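Local atomic coordinates of capsular polysaccharide biosynthesis protein (Burkholderia pseudomallei, PDB entry 4BQN), a protein that binds coenzyme A and probably acts as an acetyltransferase in the biosynthesis of the capsular polysaccharide. Residues A[20-25]-A[225-230]. The protein carries 1 engineered substitution. Residues are numbered along the deposited sequence; the frame is centred on the assembly and turned at random.
Sequences AKMLNS and ISFDQN
A Met-aromatic contact and a bridging serine hydroxyl join the C-terminal part of helix 15-24 and the residue Ser25 after it to the irregular loop 225-230 that follows helix 204-217; the helix packs on the parallel sheet through Ala20 and Leu23. On the buried, closely packed side Met22 crosses Phe227 at about a right angle. With CG anti to the backbone N (chi1 -170°) and the chain bent at both later torsions, Met22 lays its CG over one face of the phenyl ring, 4.2 Å from the centroid and displaced toward the rim, a CH-pi contact. Its sulfur sits more obliquely, with SD 3.7 Å from Phe227 CB, and Met22 O comes within 3.3 Å of Phe227 CD1. Met207 and Ala211 of helix 204-217 also touch Met22, and Ala211 reaches Phe227 as well, so this hydrophobic side is shared by three parts of the chain.

Beside it, Ser25 OG lies at the edge of the ring, near its plane. Set between the backbone N and the carbonyl carbon, OG donates to Met22 O along a lone pair in the carbonyl plane (2.8 Å); Met22 O also accepts from Ser25 N, so two donors grip it.

Toward solvent the contact loosens. The Asp228 carboxylate turns back on its own loop and accepts from Asn230 N, an Asx turn. Exposed Gln229 curls back to bond Phe227 O from above the carbonyl plane. Back on the tight side, Asp228 meets Ser25 through its CB, 3.7 Å from Ser25 CB, and the one hydrogen bond between the segments completes the serine bridge: Asp228 N points almost straight at Ser25 OG, 3.1 Å away, with an N-H...O angle of 175°.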
ATOM      1  N   ALA A  20       0.808  -7.901 -12.189  1.00 11.16           N
ATOM      2  CA  ALA A  20       1.066  -8.875 -13.249  1.00 12.43           C
ATOM      3  C   ALA A  20       0.028 -10.009 -13.224  1.00 12.89           C
ATOM      4  O   ALA A  20      -0.467 -10.430 -14.271  1.00 14.18           O
ATOM      5  CB  ALA A  20       2.470  -9.436 -13.117  1.00 13.19           C
ATOM      6  N   LYS A  21      -0.295 -10.501 -12.027  1.00 12.70           N
ATOM      7  CA  LYS A  21      -1.283 -11.565 -11.881  0.60 13.26           C
ATOM      8  C   LYS A  21      -2.638 -11.089 -12.425  1.00 13.84           C
ATOM      9  O   LYS A  21      -3.335 -11.822 -13.140  1.00 14.32           O
ATOM     10  CB  LYS A  21      -1.385 -11.985 -10.410  0.60 16.35           C
ATOM     11  CG  LYS A  21      -2.183 -13.253 -10.149  0.60 16.96           C
ATOM     12  CD  LYS A  21      -1.404 -14.521 -10.485  0.60 22.49           C
ATOM     13  CE  LYS A  21      -0.417 -14.898  -9.390  0.60 20.95           C
ATOM     14  NZ  LYS A  21       0.345 -16.123  -9.763  0.60 22.24           N
ATOM     15  N   MET A  22      -3.010  -9.858 -12.085  1.00 12.24           N
ATOM     16  CA  MET A  22      -4.290  -9.332 -12.527  0.75 12.18           C
ATOM     17  C   MET A  22      -4.316  -9.164 -14.044  1.00 12.54           C
ATOM     18  O   MET A  22      -5.257  -9.609 -14.689  1.00 13.74           O
ATOM     19  CB  MET A  22      -4.581  -8.008 -11.808  0.75 11.65           C
ATOM     20  CG  MET A  22      -5.991  -7.478 -12.008  0.75 13.12           C
ATOM     21  SD  MET A  22      -7.258  -8.600 -11.409  0.75 13.73           S
ATOM     22  CE  MET A  22      -7.191  -8.306  -9.641  0.75 14.13           C
ATOM     23  N   LEU A  23      -3.282  -8.541 -14.608  1.00 12.73           N
ATOM     24  CA  LEU A  23      -3.206  -8.368 -16.066  1.00 13.07           C
ATOM     25  C   LEU A  23      -3.261  -9.690 -16.826  1.00 12.52           C
ATOM     26  O   LEU A  23      -3.991  -9.812 -17.820  1.00 14.28           O
ATOM     27  CB  LEU A  23      -1.958  -7.589 -16.465  1.00 13.56           C
ATOM     28  CG  LEU A  23      -2.013  -6.089 -16.133  1.00 12.09           C
ATOM     29  CD1 LEU A  23      -0.606  -5.507 -16.219  1.00 12.93           C
ATOM     30  CD2 LEU A  23      -2.986  -5.338 -17.049  1.00 14.84           C
ATOM     31  N   ASN A  24      -2.536 -10.693 -16.329  1.00 14.20           N
ATOM     32  CA  ASN A  24      -2.509 -12.004 -16.976  1.00 14.90           C
ATOM     33  C   ASN A  24      -3.877 -12.677 -16.983  1.00 15.78           C
ATOM     34  O   ASN A  24      -4.124 -13.552 -17.802  1.00 17.36           O
ATOM     35  CB  ASN A  24      -1.496 -12.912 -16.280  1.00 16.06           C
ATOM     36  CG  ASN A  24      -0.061 -12.570 -16.633  1.00 16.20           C
ATOM     37  OD1 ASN A  24       0.212 -11.747 -17.514  1.00 17.64           O
ATOM     38  ND2 ASN A  24       0.875 -13.222 -15.950  1.00 21.31           N
ATOM     39  N   SER A  25      -4.763 -12.260 -16.078  1.00 14.90           N
ATOM     40  CA  SER A  25      -6.115 -12.825 -16.002  1.00 14.60           C
ATOM     41  C   SER A  25      -7.105 -12.226 -17.009  1.00 14.82           C
ATOM     42  O   SER A  25      -8.230 -12.707 -17.111  1.00 20.03           O
ATOM     43  CB  SER A  25      -6.673 -12.716 -14.571  1.00 15.58           C
ATOM     44  OG  SER A  25      -7.266 -11.451 -14.323  1.00 15.60           O
ATOM     45  N   ILE A 225     -11.299  -4.934 -21.677  1.00 17.26           N
ATOM     46  CA  ILE A 225     -10.795  -5.116 -20.323  1.00 15.15           C
ATOM     47  C   ILE A 225     -11.740  -5.962 -19.473  1.00 15.63           C
ATOM     48  O   ILE A 225     -12.881  -5.574 -19.225  1.00 20.04           O
ATOM     49  CB  ILE A 225     -10.536  -3.750 -19.660  1.00 15.67           C
ATOM     50  CG1 ILE A 225      -9.592  -2.902 -20.528  1.00 17.27           C
ATOM     51  CG2 ILE A 225      -9.983  -3.936 -18.247  1.00 17.00           C
ATOM     52  CD1 ILE A 225      -9.517  -1.449 -20.105  1.00 17.25           C
ATOM     53  N   SER A 226     -11.247  -7.116 -19.029  1.00 16.90           N
ATOM     54  CA  SER A 226     -12.008  -7.997 -18.150  0.70 17.03           C
ATOM     55  C   SER A 226     -11.021  -8.810 -17.337  1.00 17.79           C
ATOM     56  O   SER A 226      -9.991  -9.219 -17.841  1.00 25.25           O
ATOM     57  CB  SER A 226     -12.954  -8.915 -18.935  0.70 22.52           C
ATOM     58  OG  SER A 226     -12.238  -9.859 -19.702  0.70 27.83           O
ATOM     59  N   PHE A 227     -11.331  -9.015 -16.067  1.00 17.13           N
ATOM     60  CA  PHE A 227     -10.423  -9.724 -15.172  1.00 15.68           C
ATOM     61  C   PHE A 227     -11.114 -10.872 -14.462  1.00 17.22           C
ATOM     62  O   PHE A 227     -12.345 -10.929 -14.391  1.00 20.01           O
ATOM     63  CB  PHE A 227      -9.823  -8.755 -14.136  1.00 16.62           C
ATOM     64  CG  PHE A 227      -9.076  -7.603 -14.747  1.00 14.87           C
ATOM     65  CD1 PHE A 227      -7.877  -7.806 -15.426  1.00 15.25           C
ATOM     66  CD2 PHE A 227      -9.596  -6.316 -14.682  1.00 14.94           C
ATOM     67  CE1 PHE A 227      -7.200  -6.745 -16.021  1.00 17.04           C
ATOM     68  CE2 PHE A 227      -8.911  -5.240 -15.250  1.00 15.83           C
ATOM     69  CZ  PHE A 227      -7.714  -5.455 -15.925  1.00 15.11           C
ATOM     70  N   ASP A 228     -10.300 -11.763 -13.897  1.00 15.88           N
ATOM     71  CA  ASP A 228     -10.797 -12.819 -13.028  1.00 16.35           C
ATOM     72  C   ASP A 228     -11.260 -12.154 -11.733  1.00 16.74           C
ATOM     73  O   ASP A 228     -10.444 -11.645 -10.973  1.00 17.59           O
ATOM     74  CB  ASP A 228      -9.675 -13.830 -12.743  1.00 18.19           C
ATOM     75  CG  ASP A 228     -10.099 -14.966 -11.821  1.00 21.35           C
ATOM     76  OD1 ASP A 228     -11.192 -14.918 -11.212  1.00 22.76           O
ATOM     77  OD2 ASP A 228      -9.306 -15.924 -11.697  1.00 28.96           O
ATOM     78  N   GLN A 229     -12.571 -12.146 -11.498  1.00 18.02           N
ATOM     79  CA  GLN A 229     -13.170 -11.500 -10.324  1.00 21.27           C
ATOM     80  C   GLN A 229     -12.823 -12.185  -9.004  1.00 20.45           C
ATOM     81  O   GLN A 229     -13.066 -11.627  -7.936  1.00 25.01           O
ATOM     82  CB  GLN A 229     -14.701 -11.427 -10.463  1.00 21.07           C
ATOM     83  CG  GLN A 229     -15.181 -10.708 -11.713  1.00 25.57           C
ATOM     84  CD  GLN A 229     -14.762  -9.252 -11.735  1.00 21.87           C
ATOM     85  OE1 GLN A 229     -15.096  -8.479 -10.827  1.00 24.45           O
ATOM     86  NE2 GLN A 229     -14.031  -8.863 -12.776  1.00 28.13           N
ATOM     87  N   ASN A 230     -12.278 -13.396  -9.071  1.00 20.71           N
ATOM     88  CA  ASN A 230     -11.902 -14.118  -7.853  1.00 23.19           C
ATOM     89  C   ASN A 230     -10.505 -13.798  -7.340  1.00 17.65           C
ATOM     90  O   ASN A 230     -10.160 -14.150  -6.213  1.00 23.49           O
ATOM     91  CB  ASN A 230     -12.050 -15.627  -8.051  1.00 28.02           C
ATOM     92  CG  ASN A 230     -13.470 -16.039  -8.375  1.00 38.88           C
ATOM     93  OD1 ASN A 230     -14.419 -15.632  -7.701  1.00 49.46           O
ATOM     94  ND2 ASN A 230     -13.624 -16.854  -9.414  1.00 57.47           N
TER